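Local coordinates for protein phytoene synthase (Enterococcus hirae, PDB 5IYS) that probably condenses two farnesyl diphosphate molecules head to head into dehydrosqualene in a magnesium-dependent transferase reaction, at residues F16-S21 and D86-A91; E123-L128 and T186-T191; E130-V135 and M165-I170. All blocks are in the same frame, centred on the assembly; numbering follows the deposited sequence.

Interaction 1 (F16-S21 and D86-A91)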
loop_
_atom_site.group_PDB
_atom_site.type_symbol
_atom_site.label_atom_id
_atom_site.label_comp_id
_atom_site.label_asym_id
_atom_site.label_seq_id
_atom_site.Cartn_x
_atom_site.Cartn_y
_atom_site.Cartn_z
ATOM N N PHE A 16 5.258 5.725 19.609
ATOM C CA PHE A 16 4.281 4.810 19.018
ATOM C C PHE A 16 2.892 5.430 18.958
ATOM O O PHE A 16 2.193 5.284 17.967
ATOM C CB PHE A 16 4.248 3.488 19.781
ATOM C CG PHE A 16 5.360 2.560 19.381
ATOM C CD1 PHE A 16 5.452 2.132 18.063
ATOM C CD2 PHE A 16 6.412 2.295 20.256
ATOM C CE1 PHE A 16 6.483 1.274 17.676
ATOM C CE2 PHE A 16 7.517 1.510 19.835
ATOM C CZ PHE A 16 7.576 1.063 18.529
ATOM N N ALA A 17 2.552 6.250 19.953
ATOM C CA ALA A 17 1.263 6.980 19.911
ATOM C C ALA A 17 1.250 7.963 18.761
ATOM O O ALA A 17 0.251 8.080 18.044
ATOM C CB ALA A 17 0.962 7.696 21.237
ATOM N N TYR A 18 2.380 8.628 18.538
ATOM C CA TYR A 18 2.489 9.527 17.407
ATOM C C TYR A 18 2.174 8.817 16.090
ATOM O O TYR A 18 1.408 9.313 15.249
ATOM C CB TYR A 18 3.881 10.150 17.378
ATOM C CG TYR A 18 4.153 10.969 16.151
ATOM C CD1 TYR A 18 3.925 12.345 16.146
ATOM C CD2 TYR A 18 4.696 10.390 15.022
ATOM C CE1 TYR A 18 4.208 13.104 15.028
ATOM C CE2 TYR A 18 4.984 11.139 13.901
ATOM C CZ TYR A 18 4.753 12.495 13.916
ATOM O OH TYR A 18 5.044 13.213 12.776
ATOM N N CYS A 19 2.837 7.680 15.872
ATOM C CA CYS A 19 2.542 6.854 14.702
ATOM C C CYS A 19 1.105 6.325 14.632
ATOM O O CYS A 19 0.499 6.338 13.564
ATOM C CB CYS A 19 3.555 5.701 14.592
ATOM S SG CYS A 19 5.294 6.240 14.560
ATOM N N GLU A 20 0.558 5.842 15.745
ATOM C CA GLU A 20 -0.838 5.352 15.743
ATOM C C GLU A 20 -1.806 6.420 15.282
ATOM O O GLU A 20 -2.752 6.188 14.510
ATOM C CB GLU A 20 -1.262 4.843 17.131
ATOM C CG GLU A 20 -2.691 4.285 17.133
ATOM C CD GLU A 20 -2.990 3.350 18.276
ATOM O OE1 GLU A 20 -2.052 3.011 19.045
ATOM O OE2 GLU A 20 -4.163 2.911 18.337
ATOM N N SER A 21 -1.571 7.649 15.736
ATOM C CA SER A 21 -2.501 8.683 15.377
ATOM C C SER A 21 -2.403 8.968 13.881
ATOM O O SER A 21 -3.407 9.241 13.211
ATOM C CB SER A 21 -2.174 9.925 16.219
ATOM O OG SER A 21 -3.017 10.971 15.823
ATOM N N ASP A 86 13.925 11.461 16.404
ATOM C CA ASP A 86 12.708 11.837 15.670
ATOM C C ASP A 86 11.693 10.709 15.947
ATOM O O ASP A 86 12.088 9.553 15.958
ATOM C CB ASP A 86 13.036 11.857 14.167
ATOM C CG ASP A 86 11.789 11.841 13.279
ATOM O OD1 ASP A 86 10.963 10.898 13.330
ATOM O OD2 ASP A 86 11.675 12.748 12.437
ATOM N N PRO A 87 10.432 11.045 16.249
ATOM C CA PRO A 87 9.494 10.042 16.772
ATOM C C PRO A 87 9.371 8.801 15.890
ATOM O O PRO A 87 9.258 7.696 16.418
ATOM C CB PRO A 87 8.141 10.762 16.811
ATOM C CG PRO A 87 8.356 12.116 16.216
ATOM C CD PRO A 87 9.822 12.379 16.087
ATOM N N VAL A 88 9.255 9.014 14.577
ATOM C CA VAL A 88 9.058 7.919 13.644
ATOM C C VAL A 88 10.287 7.043 13.607
ATOM O O VAL A 88 10.188 5.830 13.709
ATOM C CB VAL A 88 8.707 8.423 12.224
ATOM C CG1 VAL A 88 8.637 7.254 11.223
ATOM C CG2 VAL A 88 7.365 9.122 12.232
ATOM N N TRP A 89 11.457 7.666 13.630
ATOM C CA TRP A 89 12.709 6.911 13.599
ATOM C C TRP A 89 12.996 6.212 14.920
ATOM O O TRP A 89 13.446 5.065 14.914
ATOM C CB TRP A 89 13.886 7.824 13.215
ATOM C CG TRP A 89 13.871 8.176 11.751
ATOM C CD1 TRP A 89 13.629 9.399 11.208
ATOM C CD2 TRP A 89 14.039 7.269 10.645
ATOM N NE1 TRP A 89 13.694 9.334 9.836
ATOM C CE2 TRP A 89 13.912 8.025 9.463
ATOM C CE3 TRP A 89 14.260 5.889 10.546
ATOM C CZ2 TRP A 89 14.086 7.457 8.191
ATOM C CZ3 TRP A 89 14.403 5.311 9.289
ATOM C CH2 TRP A 89 14.279 6.090 8.122
ATOM N N ARG A 90 12.573 6.820 16.031
ATOM C CA ARG A 90 12.737 6.181 17.348
ATOM C C ARG A 90 11.812 4.956 17.483
ATOM O O ARG A 90 12.242 3.868 17.924
ATOM C CB ARG A 90 12.501 7.164 18.509
ATOM C CG ARG A 90 13.701 8.135 18.762
ATOM C CD ARG A 90 13.469 8.986 19.983
ATOM N NE ARG A 90 12.152 9.613 19.982
ATOM C CZ ARG A 90 11.937 10.912 19.780
ATOM N NH1 ARG A 90 12.966 11.723 19.603
ATOM N NH2 ARG A 90 10.697 11.404 19.780
ATOM N N ALA A 91 10.571 5.097 17.025
ATOM C CA ALA A 91 9.661 3.934 16.998
ATOM C C ALA A 91 10.222 2.859 16.069
ATOM O O ALA A 91 10.260 1.676 16.426
ATOM C CB ALA A 91 8.252 4.366 16.511
#
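Val-88, whose CG2 meets the Tyr-18 ring across this contact, has its backbone N-H held by Asp-86 OD1, an oxygen that caps the start of helix 87-98. The bond from Val-88 N to Asp-86 OD1, 2.8 Å long, is weak because its hydrogen is poorly aimed. A longer but straighter one reaches the same OD1 from Trp-89 N, 3.3 Å away with an N-H...O angle of 162°. The N-cap therefore fixes the first turn, and the side chains that helix 87-98 offers to helix 13-26, Pro-87, Val-88 and Ala-91, are apolar.

No hydrogen bond crosses between the two segments; aromatic faces and small side chains do the work. With CG anti to the backbone N (chi1 173°), Tyr-18 receives Pro-87 over one face, Pro-87 CG standing over the ring centre, 4.1 Å from the Tyr-18 centroid, a CH-pi contact. Val-88 CG2 comes instead at the edge of that ring, 3.5 Å from Tyr-18 CE2. Two residues earlier in helix 13-26, Phe-16 lies under the methyl of Ala-91, whose CB is 3.7 Å from Phe-16 CE1 and displaced toward the rim. Between these two aromatics Cys-19 places SG 4.0 Å from Ala-91 CB.

The helix segments cross at 110°, their axes 8.9 Å apart at closest. Around them, helix 39-60 supplies Arg-54, which touches both Tyr-18 and Val-88 and forms a salt bridge with Asp-86 OD2, and Gln-43, which packs on Phe-16; Trp-89 packs on Leu-71 and Leu-75 of helix 65-80. The contact thus joins helix 13-26, near the N-terminus, to helix 87-98 beside helix 39-60.

Interaction 2 (E123-L128 and T186-T191)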
loop_
_atom_site.group_PDB
_atom_site.type_symbol
_atom_site.label_atom_id
_atom_site.label_comp_id
_atom_site.label_asym_id
_atom_site.label_seq_id
_atom_site.Cartn_x
_atom_site.Cartn_y
_atom_site.Cartn_z
ATOM N N GLU A 123 5.179 3.151 -20.038
ATOM C CA GLU A 123 4.944 2.763 -21.422
ATOM C C GLU A 123 4.356 1.359 -21.505
ATOM O O GLU A 123 3.417 1.107 -22.272
ATOM C CB GLU A 123 6.222 2.913 -22.266
ATOM C CG GLU A 123 7.141 4.036 -21.767
ATOM C CD GLU A 123 7.661 4.958 -22.861
ATOM O OE1 GLU A 123 8.896 5.123 -22.955
ATOM O OE2 GLU A 123 6.844 5.562 -23.592
ATOM N N THR A 124 4.807 0.470 -20.625
ATOM C CA THR A 124 4.342 -0.916 -20.678
ATOM C C THR A 124 3.788 -1.376 -19.315
ATOM O O THR A 124 4.038 -0.723 -18.309
ATOM C CB THR A 124 5.498 -1.841 -21.079
ATOM O OG1 THR A 124 6.526 -1.728 -20.093
ATOM C CG2 THR A 124 6.103 -1.409 -22.425
ATOM N N ARG A 125 3.149 -2.544 -19.273
ATOM C CA ARG A 125 2.739 -3.149 -18.009
ATOM C C ARG A 125 3.941 -3.607 -17.201
ATOM O O ARG A 125 3.905 -3.618 -15.976
ATOM C CB ARG A 125 1.811 -4.338 -18.252
ATOM C CG ARG A 125 0.414 -3.920 -18.676
ATOM C CD ARG A 125 -0.656 -4.828 -18.093
ATOM N NE ARG A 125 -1.986 -4.490 -18.601
ATOM C CZ ARG A 125 -3.059 -5.270 -18.502
ATOM N NH1 ARG A 125 -2.978 -6.460 -17.916
ATOM N NH2 ARG A 125 -4.214 -4.867 -19.023
ATOM N N LYS A 126 5.007 -4.003 -17.887
ATOM C CA LYS A 126 6.267 -4.271 -17.197
ATOM C C LYS A 126 6.757 -3.047 -16.436
ATOM O O LYS A 126 7.242 -3.161 -15.296
ATOM C CB LYS A 126 7.333 -4.708 -18.201
ATOM C CG LYS A 126 8.528 -5.420 -17.587
ATOM C CD LYS A 126 8.962 -6.575 -18.491
ATOM C CE LYS A 126 10.420 -6.965 -18.278
ATOM N NZ LYS A 126 10.986 -7.709 -19.446
ATOM N N ASP A 127 6.716 -1.895 -17.103
ATOM C CA ASP A 127 7.123 -0.646 -16.464
ATOM C C ASP A 127 6.227 -0.395 -15.249
ATOM O O ASP A 127 6.691 0.028 -14.182
ATOM C CB ASP A 127 7.000 0.549 -17.412
ATOM C CG ASP A 127 8.033 0.531 -18.525
ATOM O OD1 ASP A 127 9.229 0.359 -18.228
ATOM O OD2 ASP A 127 7.634 0.635 -19.703
ATOM N N LEU A 128 4.931 -0.591 -15.446
ATOM C CA LEU A 128 3.984 -0.296 -14.375
ATOM C C LEU A 128 4.213 -1.272 -13.220
ATOM O O LEU A 128 4.128 -0.888 -12.054
ATOM C CB LEU A 128 2.534 -0.395 -14.860
ATOM C CG LEU A 128 1.425 -0.066 -13.836
ATOM C CD1 LEU A 128 1.631 1.292 -13.143
ATOM C CD2 LEU A 128 0.038 -0.108 -14.474
ATOM N N THR A 186 -1.177 2.260 -18.750
ATOM C CA THR A 186 -0.024 2.168 -19.622
ATOM C C THR A 186 -0.340 2.669 -21.028
ATOM O O THR A 186 -1.483 2.612 -21.497
ATOM C CB THR A 186 0.606 0.766 -19.656
ATOM O OG1 THR A 186 -0.224 -0.139 -20.394
ATOM C CG2 THR A 186 0.812 0.238 -18.235
ATOM N N LYS A 187 0.663 3.268 -21.655
ATOM C CA LYS A 187 0.537 3.597 -23.071
ATOM C C LYS A 187 0.106 2.412 -23.927
ATOM O O LYS A 187 -0.804 2.513 -24.753
ATOM C CB LYS A 187 1.828 4.221 -23.575
ATOM C CG LYS A 187 2.023 5.617 -23.043
ATOM C CD LYS A 187 3.195 6.293 -23.742
ATOM C CE LYS A 187 3.552 7.619 -23.073
ATOM N NZ LYS A 187 4.982 7.945 -23.340
ATOM N N GLU A 188 0.669 1.249 -23.638
ATOM C CA GLU A 188 0.337 0.055 -24.385
ATOM C C GLU A 188 -1.106 -0.401 -24.207
ATOM O O GLU A 188 -1.790 -0.707 -25.190
ATOM C CB GLU A 188 1.367 -1.027 -24.089
ATOM C CG GLU A 188 0.833 -2.417 -23.843
ATOM C CD GLU A 188 1.958 -3.354 -23.440
ATOM O OE1 GLU A 188 2.068 -3.679 -22.234
ATOM O OE2 GLU A 188 2.799 -3.650 -24.320
ATOM N N ASP A 189 -1.615 -0.311 -22.978
ATOM C CA ASP A 189 -3.021 -0.588 -22.720
ATOM C C ASP A 189 -3.969 0.401 -23.391
ATOM O O ASP A 189 -4.966 -0.001 -23.984
ATOM C CB ASP A 189 -3.284 -0.687 -21.216
ATOM C CG ASP A 189 -2.849 -2.027 -20.649
ATOM O OD1 ASP A 189 -3.133 -3.041 -21.323
ATOM O OD2 ASP A 189 -2.267 -2.072 -19.534
ATOM N N MET A 190 -3.672 1.690 -23.274
ATOM C CA MET A 190 -4.486 2.718 -23.915
ATOM C C MET A 190 -4.613 2.482 -25.420
ATOM O O MET A 190 -5.716 2.559 -25.967
ATOM C CB MET A 190 -3.846 4.080 -23.695
ATOM C CG MET A 190 -3.350 4.273 -22.286
ATOM S SD MET A 190 -4.081 5.771 -21.620
ATOM C CE MET A 190 -5.726 5.117 -21.358
ATOM N N THR A 191 -3.506 2.086 -26.043
ATOM C CA THR A 191 -3.506 1.691 -27.452
ATOM C C THR A 191 -4.286 0.392 -27.723
ATOM O O THR A 191 -5.135 0.358 -28.617
ATOM C CB THR A 191 -2.069 1.612 -27.997
ATOM O OG1 THR A 191 -1.434 2.889 -27.850
ATOM C CG2 THR A 191 -2.060 1.197 -29.455
#
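Arg-125 and Asp-189 meet with their side chains crossing at about a right angle, the guanidinium and carboxylate planes turned 54° apart. Arg-125 NE donates an almost straight bond of 2.6 Å to Asp-189 OD2, the core of a salt bridge, and uses the syn lone pair of that oxygen, which sits at the guanidinium edge. The second bond of the pair, Arg-125 NH2 to Asp-189 OD1 at 3.1 Å, is weak, consistent with that twist. NH2 is also bonded to Ser-215 on helix 207-227.

Glu-123 and Lys-187 are arranged quite differently: their chains run side by side in the same direction, and Lys-187 NZ makes a salt bridge of 3.0 Å to Glu-123 OE2, from 42° above the carboxylate plane. The Glu-188 chain crosses that of Arg-125 at about a right angle, and its OE1 takes a weak bond from Arg-125 N. The backbone N of Glu-188 donates to Glu-123 O at 3.1 Å.

Thr-186 joins the two halves. OG1, between the backbone N and the carbonyl carbon (chi1 73°), caps helix 187-193 through Asp-189 N, while Thr-186 CG2 packs 3.8 Å from Leu-128 CB. Thr-124 and Asp-127 form a capping box at the start of helix 125-143.

Two helix N-termini are thus brought together, each closed by a threonine. The helix ends would favour the negative charge of Asp-127 and Asp-189, and pairing with Arg-125 probably keeps the buried Asp-189 ionised.

Interaction 3 (E130-V135 and M165-I170). With MG (magnesium ion), chain D; FPS (S-[(2E,6E)-3,7,11-trimethyldodeca-2,6,10-trienyl] trihydrogen thiodiphosphate), chain H; FPS (S-[(2E,6E)-3,7,11-trimethyldodeca-2,6,10-trienyl] trihydrogen thiodiphosphate), chain G.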
loop_
_atom_site.group_PDB
_atom_site.type_symbol
_atom_site.label_atom_id
_atom_site.label_comp_id
_atom_site.label_asym_id
_atom_site.label_seq_id
_atom_site.Cartn_x
_atom_site.Cartn_y
_atom_site.Cartn_z
ATOM N N GLU A 130 7.130 -2.714 -12.311
ATOM C CA GLU A 130 8.339 -2.330 -11.564
ATOM C C GLU A 130 8.012 -1.179 -10.623
ATOM O O GLU A 130 8.431 -1.148 -9.462
ATOM C CB GLU A 130 9.456 -1.908 -12.538
ATOM C CG GLU A 130 10.212 -3.093 -13.117
ATOM C CD GLU A 130 11.350 -3.521 -12.209
ATOM O OE1 GLU A 130 12.244 -2.693 -11.916
ATOM O OE2 GLU A 130 11.331 -4.681 -11.749
ATOM N N TYR A 131 7.238 -0.231 -11.121
ATOM C CA TYR A 131 6.911 0.936 -10.304
ATOM C C TYR A 131 6.076 0.515 -9.086
ATOM O O TYR A 131 6.329 0.981 -7.965
ATOM C CB TYR A 131 6.168 1.967 -11.143
ATOM C CG TYR A 131 5.509 3.038 -10.314
ATOM C CD1 TYR A 131 6.257 4.078 -9.785
ATOM C CD2 TYR A 131 4.135 3.006 -10.069
ATOM C CE1 TYR A 131 5.645 5.048 -8.978
ATOM C CE2 TYR A 131 3.534 3.950 -9.253
ATOM C CZ TYR A 131 4.278 5.004 -8.771
ATOM O OH TYR A 131 3.667 5.961 -7.977
ATOM N N CYS A 132 5.126 -0.400 -9.295
ATOM C CA CYS A 132 4.271 -0.870 -8.194
ATOM C C CYS A 132 5.120 -1.562 -7.156
ATOM O O CYS A 132 4.796 -1.469 -5.983
ATOM C CB CYS A 132 3.182 -1.827 -8.653
ATOM S SG CYS A 132 1.888 -1.080 -9.681
ATOM N N TYR A 133 6.238 -2.178 -7.549
ATOM C CA TYR A 133 7.126 -2.768 -6.531
ATOM C C TYR A 133 7.670 -1.634 -5.670
ATOM O O TYR A 133 7.670 -1.691 -4.432
ATOM C CB TYR A 133 8.300 -3.583 -7.113
ATOM C CG TYR A 133 9.333 -3.816 -6.030
ATOM C CD1 TYR A 133 8.990 -4.552 -4.896
ATOM C CD2 TYR A 133 10.485 -3.034 -5.961
ATOM C CE1 TYR A 133 9.823 -4.589 -3.762
ATOM C CE2 TYR A 133 11.351 -3.112 -4.857
ATOM C CZ TYR A 133 10.988 -3.878 -3.758
ATOM O OH TYR A 133 11.748 -3.916 -2.603
ATOM N N TYR A 134 8.275 -0.650 -6.319
ATOM C CA TYR A 134 8.996 0.357 -5.546
ATOM C C TYR A 134 8.098 1.075 -4.542
ATOM O O TYR A 134 8.534 1.363 -3.421
ATOM C CB TYR A 134 9.710 1.360 -6.444
ATOM C CG TYR A 134 11.012 0.773 -6.952
ATOM C CD1 TYR A 134 12.172 0.826 -6.181
ATOM C CD2 TYR A 134 11.046 0.053 -8.135
ATOM C CE1 TYR A 134 13.362 0.216 -6.617
ATOM C CE2 TYR A 134 12.228 -0.547 -8.582
ATOM C CZ TYR A 134 13.385 -0.441 -7.829
ATOM O OH TYR A 134 14.550 -1.039 -8.278
ATOM N N VAL A 135 6.857 1.362 -4.915
ATOM C CA VAL A 135 6.023 2.116 -3.976
ATOM C C VAL A 135 5.031 1.271 -3.190
ATOM O O VAL A 135 4.274 1.812 -2.390
ATOM C CB VAL A 135 5.247 3.253 -4.651
ATOM C CG1 VAL A 135 6.188 4.243 -5.321
ATOM C CG2 VAL A 135 4.184 2.687 -5.619
ATOM N N MET A 165 -2.688 -4.207 -4.527
ATOM C CA MET A 165 -3.226 -3.013 -3.876
ATOM C C MET A 165 -2.925 -1.721 -4.639
ATOM O O MET A 165 -3.770 -0.810 -4.716
ATOM C CB MET A 165 -2.691 -2.944 -2.441
ATOM C CG MET A 165 -3.425 -3.891 -1.488
ATOM S SD MET A 165 -2.641 -3.829 0.169
ATOM C CE MET A 165 -3.739 -4.958 1.017
ATOM N N GLN A 166 -1.710 -1.606 -5.156
ATOM C CA GLN A 166 -1.324 -0.389 -5.873
ATOM C C GLN A 166 -2.166 -0.304 -7.161
ATOM O O GLN A 166 -2.594 0.785 -7.516
ATOM C CB GLN A 166 0.171 -0.409 -6.213
ATOM C CG GLN A 166 0.671 0.794 -6.989
ATOM C CD GLN A 166 0.337 2.102 -6.296
ATOM O OE1 GLN A 166 -0.326 2.963 -6.872
ATOM N NE2 GLN A 166 0.654 2.187 -5.013
ATOM N N LEU A 167 -2.345 -1.418 -7.870
ATOM C CA LEU A 167 -3.225 -1.438 -9.059
ATOM C C LEU A 167 -4.650 -1.018 -8.711
ATOM O O LEU A 167 -5.321 -0.334 -9.482
ATOM C CB LEU A 167 -3.282 -2.850 -9.657
ATOM C CG LEU A 167 -2.052 -3.309 -10.439
ATOM C CD1 LEU A 167 -2.291 -4.668 -11.070
ATOM C CD2 LEU A 167 -1.681 -2.267 -11.495
ATOM N N THR A 168 -5.148 -1.515 -7.583
ATOM C CA THR A 168 -6.472 -1.110 -7.095
ATOM C C THR A 168 -6.523 0.402 -6.847
ATOM O O THR A 168 -7.476 1.088 -7.240
ATOM C CB THR A 168 -6.786 -1.853 -5.775
ATOM O OG1 THR A 168 -6.714 -3.278 -5.994
ATOM C CG2 THR A 168 -8.167 -1.472 -5.243
ATOM N N ASN A 169 -5.487 0.934 -6.210
ATOM C CA ASN A 169 -5.409 2.384 -5.978
ATOM C C ASN A 169 -5.441 3.199 -7.278
ATOM O O ASN A 169 -6.156 4.219 -7.398
ATOM C CB ASN A 169 -4.170 2.696 -5.129
ATOM C CG ASN A 169 -4.076 4.166 -4.745
ATOM O OD1 ASN A 169 -3.731 4.988 -5.579
ATOM N ND2 ASN A 169 -4.361 4.495 -3.481
ATOM N N ILE A 170 -4.729 2.682 -8.275
ATOM C CA ILE A 170 -4.671 3.286 -9.602
ATOM C C ILE A 170 -6.066 3.316 -10.258
ATOM O O ILE A 170 -6.535 4.353 -10.770
ATOM C CB ILE A 170 -3.664 2.503 -10.485
ATOM C CG1 ILE A 170 -2.214 2.869 -10.123
ATOM C CG2 ILE A 170 -3.877 2.812 -11.944
ATOM C CD1 ILE A 170 -1.137 1.922 -10.711
HETATM MG MG MG D . -2.866 6.785 -6.352
HETATM C C1 FPS H . -0.723 5.366 -1.450
HETATM S S1 FPS H . -0.867 5.228 -3.205
HETATM C C2 FPS H . 0.725 5.578 -1.082
HETATM C C3 FPS H . 1.689 4.646 -1.182
HETATM C C4 FPS H . 1.467 3.280 -1.776
HETATM C C5 FPS H . 3.077 5.022 -0.715
HETATM C C6 FPS H . 3.168 5.059 0.810
HETATM C C7 FPS H . 2.544 3.817 1.421
HETATM C C8 FPS H . 1.689 3.901 2.451
HETATM C C10 FPS H . 1.079 2.610 2.944
HETATM C C9 FPS H . 1.283 5.232 3.025
HETATM C C11 FPS H . 1.865 1.968 4.065
HETATM C C12 FPS H . 0.869 0.980 4.657
HETATM C C13 FPS H . 1.150 0.136 5.667
HETATM C C14 FPS H . 2.486 0.076 6.343
HETATM C C15 FPS H . 0.074 -0.796 6.128
HETATM P PA FPS H . -1.263 7.179 -3.657
HETATM O O1A FPS H . -0.125 8.025 -3.223
HETATM O O2A FPS H . -1.441 7.307 -5.251
HETATM O O3A FPS H . -2.741 7.513 -3.081
HETATM P PB FPS H . -3.137 8.465 -1.865
HETATM O O1B FPS H . -3.942 9.573 -2.487
HETATM O O2B FPS H . -1.949 9.059 -1.139
HETATM O O3B FPS H . -3.943 7.618 -0.904
HETATM C C1 FPS G . -2.695 2.657 0.243
HETATM S S1 FPS G . -2.086 3.658 1.546
HETATM C C2 FPS G . -1.692 1.518 0.209
HETATM C C3 FPS G . -1.287 0.892 -0.909
HETATM C C4 FPS G . -1.846 1.274 -2.248
HETATM C C5 FPS G . -0.279 -0.240 -0.855
HETATM C C6 FPS G . 0.237 -0.581 0.542
HETATM C C7 FPS G . 0.904 -1.941 0.490
HETATM C C8 FPS G . 0.823 -2.820 1.504
HETATM C C10 FPS G . 1.634 -4.093 1.385
HETATM C C9 FPS G . 0.028 -2.560 2.762
HETATM C C11 FPS G . 0.703 -5.298 1.547
HETATM C C12 FPS G . 1.500 -6.590 1.616
HETATM C C13 FPS G . 1.900 -7.188 2.762
HETATM C C14 FPS G . 2.658 -8.489 2.703
HETATM C C15 FPS G . 1.583 -6.611 4.117
HETATM P PA FPS G . -3.545 4.919 2.282
HETATM O O1A FPS G . -3.292 5.272 3.681
HETATM O O2A FPS G . -3.258 6.257 1.417
HETATM O O3A FPS G . -5.051 4.503 1.956
HETATM P PB FPS G . -5.637 5.021 0.532
HETATM O O1B FPS G . -6.391 6.310 0.706
HETATM O O2B FPS G . -6.448 3.843 0.048
HETATM O O3B FPS G . -4.566 5.306 -0.500
HETATM O O HOH W 1 -1.361 6.196 -7.488
HETATM O O HOH W 2 -3.800 6.411 -7.856
HETATM O O HOH W 3 -4.168 7.277 -5.431
#
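Val-135 and Gln-166 meet where two flat groups come close. CG2 of Val-135 covers one face of the Tyr-131 ring, 3.8 Å above its plane and offset toward the rim, and the same methyl lies 3.6 Å from NE2 of the Gln-166 carboxamide. The same NE2 also touches ligand, 3.5 Å from the methyl C4 of the chain H farnesyl thiodiphosphate, and the chain G copy brings its own C4 close as well. OE1 accepts a weak bond from a water that binds magnesium.

Gln-166 reaches this position with CG anti to the backbone N (chi1 179°) and then bends at chi2 (54°). The stem of the chain packs on Cys-132, whose SG is 3.5 Å from Gln-166 CG. The same sulfur rests more loosely against Leu-167 CD2 and Ile-170 CD1. Cys-132 thus sits where segments 130-135 and 165-170 cross, at 106°.

Nearly one turn on from Gln-166, Asn-169 divides the labour of its amide. OD1 binds the magnesium ion at 2.1 Å, beside the chain H oxygen O2A and three waters, while ND2 makes a bond to Tyr-249 OH and a weak one to O3A of the chain H ligand.

The contact sets the pocket wall beside a metal site: Gln-166 borders both ligands and Val-135 the chain H one, while Asn-169 meets the magnesium and the diphosphate. Gln-166 NE2 is buried without a hydrogen-bond partner, which would probably carry some energetic cost, in a residue that lines both ligand pockets.

Overall arrangement
The three contacts lie at different depths from the pocket of an all-helical synthase, and interaction 3 alone lines it. Interactions 2 and 3 share helix 125-143 and have centres 13 Å apart; they join through Leu-128, whose CD1 lies 3.7 Å from Ile-170 CD1. In interaction 3 Asn-169 binds magnesium, and Val-135 is about 6 Å, side chain to side chain, from the metal ligand Asp-56. Interaction 1 stands on the other side of the chain's centre from interaction 2, their centres 38 Å apart, and its centre is 25 Å from that of interaction 3. Its link to the site is helix 39-60, which packs against it and also carries the magnesium ligands Asp-56 and Asp-60.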